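Local coordinates for sister chromatid cohesion protein (PDB 5T8V) that probably loads the cohesin ring onto chromatin as a member of the Scc2/Nipped-B family, this chain being its C-terminal fragment rich in HEAT repeats, at residues A[24-28]-A[82-86]; A[31-35]-A[49-54]; A[973-977]-A[1028-1032]. All coordinates share one frame; numbering follows the deposited sequence.

Contact 1 of 3, residues A[24-28]-A[82-86]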
loop_
_atom_site.group_PDB
_atom_site.type_symbol
_atom_site.label_atom_id
_atom_site.label_comp_id
_atom_site.label_asym_id
_atom_site.label_seq_id
_atom_site.Cartn_x
_atom_site.Cartn_y
_atom_site.Cartn_z
ATOM N N LEU A 24 38.970 -39.058 54.467
ATOM C CA LEU A 24 39.529 -37.908 55.170
ATOM C C LEU A 24 40.805 -38.291 55.909
ATOM O O LEU A 24 41.840 -37.624 55.777
ATOM C CB LEU A 24 38.487 -37.350 56.139
ATOM C CG LEU A 24 38.713 -35.958 56.723
ATOM C CD1 LEU A 24 38.400 -34.892 55.687
ATOM C CD2 LEU A 24 37.854 -35.772 57.966
ATOM N N GLN A 25 40.750 -39.370 56.695
ATOM C CA GLN A 25 41.941 -39.829 57.401
ATOM C C GLN A 25 43.065 -40.153 56.426
ATOM O O GLN A 25 44.220 -39.771 56.649
ATOM C CB GLN A 25 41.606 -41.050 58.259
ATOM C CG GLN A 25 40.587 -40.779 59.359
ATOM C CD GLN A 25 41.023 -39.678 60.307
ATOM O OE1 GLN A 25 42.209 -39.529 60.603
ATOM N NE2 GLN A 25 40.063 -38.891 60.782
ATOM N N ALA A 26 42.743 -40.849 55.333
ATOM C CA ALA A 26 43.755 -41.158 54.327
ATOM C C ALA A 26 44.410 -39.888 53.795
ATOM O O ALA A 26 45.623 -39.860 53.550
ATOM C CB ALA A 26 43.131 -41.958 53.185
ATOM N N ALA A 27 43.624 -38.825 53.612
ATOM C CA ALA A 27 44.184 -37.568 53.126
ATOM C C ALA A 27 45.093 -36.930 54.169
ATOM O O ALA A 27 46.191 -36.463 53.842
ATOM C CB ALA A 27 43.060 -36.609 52.739
ATOM N N PHE A 28 44.659 -36.901 55.432
ATOM C CA PHE A 28 45.464 -36.249 56.460
ATOM C C PHE A 28 46.781 -36.983 56.687
ATOM O O PHE A 28 47.839 -36.350 56.780
ATOM C CB PHE A 28 44.667 -36.145 57.762
ATOM C CG PHE A 28 43.461 -35.244 57.671
ATOM C CD1 PHE A 28 43.285 -34.388 56.593
ATOM C CD2 PHE A 28 42.504 -35.253 58.669
ATOM C CE1 PHE A 28 42.184 -33.565 56.516
ATOM C CE2 PHE A 28 41.401 -34.430 58.594
ATOM C CZ PHE A 28 41.241 -33.586 57.517
ATOM N N ASP A 82 38.340 -31.839 62.907
ATOM C CA ASP A 82 39.071 -32.234 61.711
ATOM C C ASP A 82 38.459 -31.667 60.432
ATOM O O ASP A 82 38.887 -32.040 59.335
ATOM C CB ASP A 82 39.185 -33.763 61.630
ATOM C CG ASP A 82 37.846 -34.457 61.464
ATOM O OD1 ASP A 82 36.903 -33.847 60.919
ATOM O OD2 ASP A 82 37.745 -35.634 61.874
ATOM N N LEU A 83 37.469 -30.781 60.547
ATOM C CA LEU A 83 37.038 -29.967 59.416
ATOM C C LEU A 83 37.781 -28.639 59.373
ATOM O O LEU A 83 38.081 -28.129 58.288
ATOM C CB LEU A 83 35.528 -29.714 59.479
ATOM C CG LEU A 83 34.621 -30.762 58.827
ATOM C CD1 LEU A 83 33.164 -30.487 59.165
ATOM C CD2 LEU A 83 34.810 -30.787 57.319
ATOM N N ILE A 84 38.081 -28.069 60.544
ATOM C CA ILE A 84 38.953 -26.901 60.601
ATOM C C ILE A 84 40.300 -27.223 59.971
ATOM O O ILE A 84 40.920 -26.371 59.323
ATOM C CB ILE A 84 39.111 -26.423 62.057
ATOM C CG1 ILE A 84 37.798 -25.829 62.569
ATOM C CG2 ILE A 84 40.231 -25.386 62.183
ATOM C CD1 ILE A 84 37.161 -26.631 63.677
ATOM N N TYR A 85 40.779 -28.455 60.157
ATOM C CA TYR A 85 42.060 -28.845 59.579
ATOM C C TYR A 85 41.980 -28.889 58.057
ATOM O O TYR A 85 42.878 -28.391 57.367
ATOM C CB TYR A 85 42.497 -30.198 60.143
ATOM C CG TYR A 85 43.863 -30.653 59.678
ATOM C CD1 TYR A 85 44.972 -29.824 59.796
ATOM C CD2 TYR A 85 44.048 -31.918 59.135
ATOM C CE1 TYR A 85 46.224 -30.237 59.375
ATOM C CE2 TYR A 85 45.296 -32.342 58.713
ATOM C CZ TYR A 85 46.381 -31.497 58.836
ATOM O OH TYR A 85 47.624 -31.913 58.418
ATOM N N LEU A 86 40.910 -29.474 57.516
ATOM C CA LEU A 86 40.727 -29.465 56.070
ATOM C C LEU A 86 40.650 -28.038 55.544
ATOM O O LEU A 86 41.267 -27.710 54.522
ATOM C CB LEU A 86 39.469 -30.250 55.698
ATOM C CG LEU A 86 39.120 -30.333 54.207
ATOM C CD1 LEU A 86 40.294 -30.850 53.394
ATOM C CD2 LEU A 86 37.901 -31.220 53.995
#
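Asp82 comes against both Phe28 and Leu24: its carbonyl oxygen O reaches the edge of the Phe28 ring, 3.4 Å from CZ and near the ring plane, while its carboxylate lies by a methyl of Leu24, OD1 to CD2 3.7 Å. One turn on, Tyr85 turns its edge to the face of Phe28 in a T-shaped stack, with ring planes 74° apart and centroids 4.7 Å apart. Its CD2 stands 3.4 Å above the Phe28 plane, over the ring centre; CG anti to the backbone N (chi1 -176°) brings it there. The opposite face of Phe28 is covered, toward its rim, by the carbonyl O of Leu24. Leu86 closes the row, CB at 4.2 Å from Phe28 CZ and CD2 at 4.1 Å from Leu24 CD1. With an alanine at Phe28, Tyr85 is likely to lose the ring face it stacks on, leaving a gap between the helices. This is helix-on-helix packing without hydrogen bonds, at the N-terminal end of the HEAT-repeat fragment, with axes 11.6 Å apart at 52°, a spacing large side chains bridge. Around the pair, Leu62 of helix 56-71 touches both Leu24 and Leu86, and Leu54 of strand 52-54 touches Leu86.

Contact 2 of 3, residues A[31-35]-A[49-54]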
loop_
_atom_site.group_PDB
_atom_site.type_symbol
_atom_site.label_atom_id
_atom_site.label_comp_id
_atom_site.label_asym_id
_atom_site.label_seq_id
_atom_site.Cartn_x
_atom_site.Cartn_y
_atom_site.Cartn_z
ATOM N N VAL A 31 49.088 -36.214 53.994
ATOM C CA VAL A 31 49.804 -34.968 54.254
ATOM C C VAL A 31 50.950 -35.214 55.227
ATOM O O VAL A 31 52.068 -34.720 55.030
ATOM C CB VAL A 31 48.834 -33.892 54.779
ATOM C CG1 VAL A 31 49.588 -32.634 55.196
ATOM C CG2 VAL A 31 47.796 -33.551 53.720
ATOM N N ASP A 32 50.694 -35.978 56.292
ATOM C CA ASP A 32 51.759 -36.307 57.236
ATOM C C ASP A 32 52.934 -36.959 56.521
ATOM O O ASP A 32 54.093 -36.581 56.730
ATOM C CB ASP A 32 51.225 -37.226 58.337
ATOM C CG ASP A 32 50.433 -36.480 59.389
ATOM O OD1 ASP A 32 50.841 -35.361 59.763
ATOM O OD2 ASP A 32 49.401 -37.016 59.845
ATOM N N ARG A 33 52.652 -37.946 55.668
ATOM C CA ARG A 33 53.719 -38.603 54.920
ATOM C C ARG A 33 54.429 -37.618 54.001
ATOM O O ARG A 33 55.651 -37.690 53.827
ATOM C CB ARG A 33 53.148 -39.765 54.111
ATOM C CG ARG A 33 54.200 -40.658 53.473
ATOM C CD ARG A 33 53.644 -41.360 52.249
ATOM N NE ARG A 33 52.285 -41.848 52.469
ATOM C CZ ARG A 33 51.504 -42.346 51.516
ATOM N NH1 ARG A 33 51.940 -42.426 50.265
ATOM N NH2 ARG A 33 50.281 -42.763 51.814
ATOM N N ALA A 34 53.680 -36.691 53.402
ATOM C CA ALA A 34 54.282 -35.713 52.507
ATOM C C ALA A 34 55.136 -34.693 53.249
ATOM O O ALA A 34 55.979 -34.045 52.624
ATOM C CB ALA A 34 53.196 -34.994 51.707
ATOM N N ILE A 35 54.934 -34.530 54.553
ATOM C CA ILE A 35 55.770 -33.631 55.348
ATOM C C ILE A 35 56.993 -34.356 55.890
ATOM O O ILE A 35 58.122 -33.875 55.752
ATOM C CB ILE A 35 54.939 -32.996 56.485
ATOM C CG1 ILE A 35 53.876 -32.062 55.898
ATOM C CG2 ILE A 35 55.848 -32.232 57.458
ATOM C CD1 ILE A 35 52.929 -31.458 56.927
ATOM N N GLU A 49 58.771 -27.333 54.328
ATOM C CA GLU A 49 58.954 -28.406 55.298
ATOM C C GLU A 49 57.983 -28.318 56.469
ATOM O O GLU A 49 58.076 -29.135 57.391
ATOM C CB GLU A 49 60.393 -28.409 55.820
ATOM C CG GLU A 49 60.797 -27.155 56.573
ATOM C CD GLU A 49 62.231 -27.213 57.060
ATOM O OE1 GLU A 49 62.916 -28.217 56.771
ATOM O OE2 GLU A 49 62.673 -26.258 57.732
ATOM N N THR A 50 57.063 -27.351 56.458
ATOM C CA THR A 50 56.003 -27.273 57.451
ATOM C C THR A 50 54.608 -27.347 56.850
ATOM O O THR A 50 53.678 -27.758 57.552
ATOM C CB THR A 50 56.119 -25.973 58.267
ATOM O OG1 THR A 50 55.203 -26.011 59.368
ATOM C CG2 THR A 50 55.820 -24.748 57.402
ATOM N N GLU A 51 54.438 -26.976 55.583
ATOM C CA GLU A 51 53.150 -27.006 54.910
ATOM C C GLU A 51 53.138 -28.082 53.831
ATOM O O GLU A 51 54.181 -28.466 53.295
ATOM C CB GLU A 51 52.825 -25.647 54.282
ATOM C CG GLU A 51 52.265 -24.625 55.258
ATOM C CD GLU A 51 51.979 -23.289 54.598
ATOM O OE1 GLU A 51 52.316 -22.244 55.194
ATOM O OE2 GLU A 51 51.424 -23.285 53.477
ATOM N N ALA A 52 51.935 -28.562 53.520
ATOM C CA ALA A 52 51.733 -29.552 52.469
ATOM C C ALA A 52 50.241 -29.686 52.198
ATOM O O ALA A 52 49.463 -29.977 53.114
ATOM C CB ALA A 52 52.340 -30.900 52.860
ATOM N N THR A 53 49.829 -29.476 50.953
ATOM C CA THR A 53 48.422 -29.319 50.627
ATOM C C THR A 53 47.860 -30.598 50.011
ATOM O O THR A 53 48.566 -31.583 49.800
ATOM C CB THR A 53 48.230 -28.132 49.682
ATOM O OG1 THR A 53 48.965 -28.359 48.473
ATOM C CG2 THR A 53 48.717 -26.847 50.337
ATOM N N LEU A 54 46.559 -30.579 49.734
ATOM C CA LEU A 54 45.891 -31.690 49.073
ATOM C C LEU A 54 45.856 -31.444 47.572
ATOM O O LEU A 54 45.623 -30.319 47.119
ATOM C CB LEU A 54 44.469 -31.862 49.613
ATOM C CG LEU A 54 44.341 -32.191 51.105
ATOM C CD1 LEU A 54 42.888 -32.137 51.540
ATOM C CD2 LEU A 54 44.931 -33.556 51.419
#
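Ala52 sets its single methyl among three side chains of helix 9-36, and the shape of the contact follows from that small bump. Its CB points toward the helix and is met by Ile35 CG1 at 3.6 Å, by Val31 CG1 at 4.0 Å and, more loosely, by Ala34 CB at 4.3 Å. Val31 and Ile35 stand one turn apart, so the methyl fits a three-cornered hollow bordered by Val31, Ile35 and, less closely, Ala34. No hydrogen bond crosses between the segments, which leaves the fit to aliphatic groups and main-chain oxygens.

The two branches of Val31 do different work. CG1, anti to the backbone N (chi1 174°), rests mainly on Ala52, 3.4 Å from its carbonyl oxygen, whereas CG2 mainly meets the end of Leu54, 3.7 Å from its CD2, the two side chains crossing at about a right angle. Leu54 gets there by its length, since its CB does not itself point at the helix.

The topology is a helix followed by a two-stranded antiparallel hairpin, strands 44-46 and 52-54, with the second strand running back along the helix at 146° and axes 8.2 Å apart. Thr53 shares backbone hydrogen bonds with Ile45 of the first strand, and Ala44 of that strand also touches Val31 and Ala34.

Toward the turn of the hairpin, Ile35 fills the next recess, which is walled by backbone rather than side chains. Its CG2 approaches the carbonyl O of Glu49 and its CD1 that of Thr50, both at 3.8 Å, while the side chains of Glu49, Thr50 and Glu51 start away from the helix.

Contact 3 of 3, residues A[973-977]-A[1028-1032]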
loop_
_atom_site.group_PDB
_atom_site.type_symbol
_atom_site.label_atom_id
_atom_site.label_comp_id
_atom_site.label_asym_id
_atom_site.label_seq_id
_atom_site.Cartn_x
_atom_site.Cartn_y
_atom_site.Cartn_z
ATOM N N PHE A 973 -41.882 15.335 -50.098
ATOM C CA PHE A 973 -40.801 16.274 -50.374
ATOM C C PHE A 973 -39.591 15.998 -49.495
ATOM O O PHE A 973 -38.448 16.108 -49.952
ATOM C CB PHE A 973 -41.262 17.712 -50.166
ATOM C CG PHE A 973 -40.123 18.676 -50.042
ATOM C CD1 PHE A 973 -39.419 19.073 -51.163
ATOM C CD2 PHE A 973 -39.733 19.157 -48.804
ATOM C CE1 PHE A 973 -38.357 19.940 -51.057
ATOM C CE2 PHE A 973 -38.669 20.032 -48.691
ATOM C CZ PHE A 973 -37.982 20.426 -49.820
ATOM N N ASP A 974 -39.816 15.674 -48.221
ATOM C CA ASP A 974 -38.701 15.318 -47.353
ATOM C C ASP A 974 -37.864 14.217 -47.985
ATOM O O ASP A 974 -36.629 14.290 -48.002
ATOM C CB ASP A 974 -39.216 14.880 -45.982
ATOM C CG ASP A 974 -38.093 14.547 -45.016
ATOM O OD1 ASP A 974 -37.530 13.437 -45.120
ATOM O OD2 ASP A 974 -37.776 15.392 -44.153
ATOM N N ARG A 975 -38.522 13.193 -48.534
ATOM C CA ARG A 975 -37.775 12.093 -49.128
ATOM C C ARG A 975 -37.092 12.515 -50.423
ATOM O O ARG A 975 -35.939 12.146 -50.670
ATOM C CB ARG A 975 -38.697 10.898 -49.372
ATOM C CG ARG A 975 -37.953 9.584 -49.533
ATOM C CD ARG A 975 -37.303 9.155 -48.222
ATOM N NE ARG A 975 -36.378 8.046 -48.397
ATOM C CZ ARG A 975 -35.602 7.570 -47.429
ATOM N NH1 ARG A 975 -35.640 8.106 -46.215
ATOM N NH2 ARG A 975 -34.785 6.557 -47.674
ATOM N N TYR A 976 -37.782 13.283 -51.268
ATOM C CA TYR A 976 -37.164 13.769 -52.497
ATOM C C TYR A 976 -35.887 14.543 -52.191
ATOM O O TYR A 976 -34.803 14.212 -52.688
ATOM C CB TYR A 976 -38.151 14.649 -53.269
ATOM C CG TYR A 976 -39.331 13.912 -53.871
ATOM C CD1 TYR A 976 -39.187 12.637 -54.406
ATOM C CD2 TYR A 976 -40.591 14.498 -53.910
ATOM C CE1 TYR A 976 -40.262 11.968 -54.959
ATOM C CE2 TYR A 976 -41.671 13.835 -54.461
ATOM C CZ TYR A 976 -41.501 12.571 -54.984
ATOM O OH TYR A 976 -42.574 11.908 -55.533
ATOM N N SER A 977 -36.002 15.584 -51.364
ATOM C CA SER A 977 -34.843 16.397 -51.013
ATOM C C SER A 977 -33.763 15.569 -50.336
ATOM O O SER A 977 -32.572 15.842 -50.515
ATOM C CB SER A 977 -35.267 17.544 -50.101
ATOM O OG SER A 977 -35.589 17.064 -48.807
ATOM N N VAL A 1028 -40.844 21.568 -44.089
ATOM C CA VAL A 1028 -40.331 21.732 -45.446
ATOM C C VAL A 1028 -38.982 22.437 -45.444
ATOM O O VAL A 1028 -38.051 22.016 -46.132
ATOM C CB VAL A 1028 -41.360 22.493 -46.311
ATOM C CG1 VAL A 1028 -40.785 22.820 -47.687
ATOM C CG2 VAL A 1028 -42.634 21.674 -46.450
ATOM N N ARG A 1029 -38.859 23.519 -44.673
ATOM C CA ARG A 1029 -37.594 24.242 -44.614
ATOM C C ARG A 1029 -36.470 23.361 -44.089
ATOM O O ARG A 1029 -35.312 23.540 -44.482
ATOM C CB ARG A 1029 -37.738 25.485 -43.735
ATOM C CG ARG A 1029 -38.639 26.564 -44.311
ATOM C CD ARG A 1029 -38.716 27.761 -43.380
ATOM N NE ARG A 1029 -37.439 28.464 -43.288
ATOM C CZ ARG A 1029 -37.160 29.402 -42.387
ATOM N NH1 ARG A 1029 -38.066 29.755 -41.484
ATOM N NH2 ARG A 1029 -35.969 29.986 -42.385
ATOM N N LYS A 1030 -36.783 22.405 -43.202
ATOM C CA LYS A 1030 -35.721 21.568 -42.641
ATOM C C LYS A 1030 -35.096 20.678 -43.706
ATOM O O LYS A 1030 -33.901 20.844 -44.006
ATOM C CB LYS A 1030 -36.253 20.765 -41.451
ATOM C CG LYS A 1030 -35.230 19.788 -40.883
ATOM C CD LYS A 1030 -35.803 18.931 -39.771
ATOM C CE LYS A 1030 -34.807 17.865 -39.335
ATOM N NZ LYS A 1030 -34.438 16.946 -40.451
ATOM N N PRO A 1031 -35.818 19.736 -44.319
ATOM C CA PRO A 1031 -35.168 18.838 -45.287
ATOM C C PRO A 1031 -34.617 19.555 -46.506
ATOM O O PRO A 1031 -33.721 19.016 -47.169
ATOM C CB PRO A 1031 -36.286 17.858 -45.664
ATOM C CG PRO A 1031 -37.544 18.598 -45.393
ATOM C CD PRO A 1031 -37.264 19.466 -44.210
ATOM N N ALA A 1032 -35.120 20.749 -46.825
ATOM C CA ALA A 1032 -34.540 21.532 -47.912
ATOM C C ALA A 1032 -33.137 22.002 -47.552
ATOM O O ALA A 1032 -32.179 21.782 -48.306
ATOM C CB ALA A 1032 -35.440 22.725 -48.236
#
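Phe973 presents the rim of its ring to helix 1026-1042, where Val1028, Pro1031 and Ala1032 gather around it. A first torsion of 163° swings the ring away from the backbone N and out toward the partner, where it meets two groups near its plane: the carbonyl O of Val1028, 3.3 Å from CE2, and the methyl CB of Ala1032, 3.8 Å from CZ. Val1028 also sends CG1 to within 3.6 Å of CE2, its side chain crossing the phenylalanine at about a right angle. Pro1031 meets the ring obliquely, CG to CE2 3.8 Å. On one face of the ring, offset toward the rim, lies CB of Ser977 from the following turn of the same helix.

Pro1031 is also flanked by polar side chains. Asp974 lies across it at about a right angle, OD2 touching the proline CB at 3.3 Å, and from the next turn Ser977 OG comes close to both that CB and the proline carbonyl O. Lys1030 NZ stays 5.2 Å from Asp974 OD2, too far for a salt bridge, though the opposite charges probably still attract weakly.

The segments run nearly parallel, at 13° with axes 8.9 Å apart, and the CA atoms of Asp974 and Pro1031 lie 5.4 Å from each other. Helix 1026-1042 is kinked at Pro1031, whose nitrogen makes no bond to the preceding turn.

Within the HEAT-repeat array, the Phe973 ring meets that of Phe1019 and touches Thr956 of helix 940-960, while Arg1029 forms a salt bridge with Asp1062 and packs on Leu1067 of helix 1065-1086.

From the N terminus, helix 9-36 takes part first in contact 1 and then, further along, in contact 2. Contact 2 closes the shorter loop, from residues 31-35 to 49-54, and this lies wholly within the longer one that contact 1 closes at 82-86. Their centres are 12 Å apart and they touch, Leu54 packing on Ala27 and Leu86, and Tyr85 on Val31; the hairpin and helix 81-96 thus share one flank of helix 9-36. Contact 3 follows in series much later, joining helices 969-986 and 1026-1042. It lies on the opposite side of the chain's centre, its nearest atoms about 128 Å from either other contact, in a distant part of the elongated helical array.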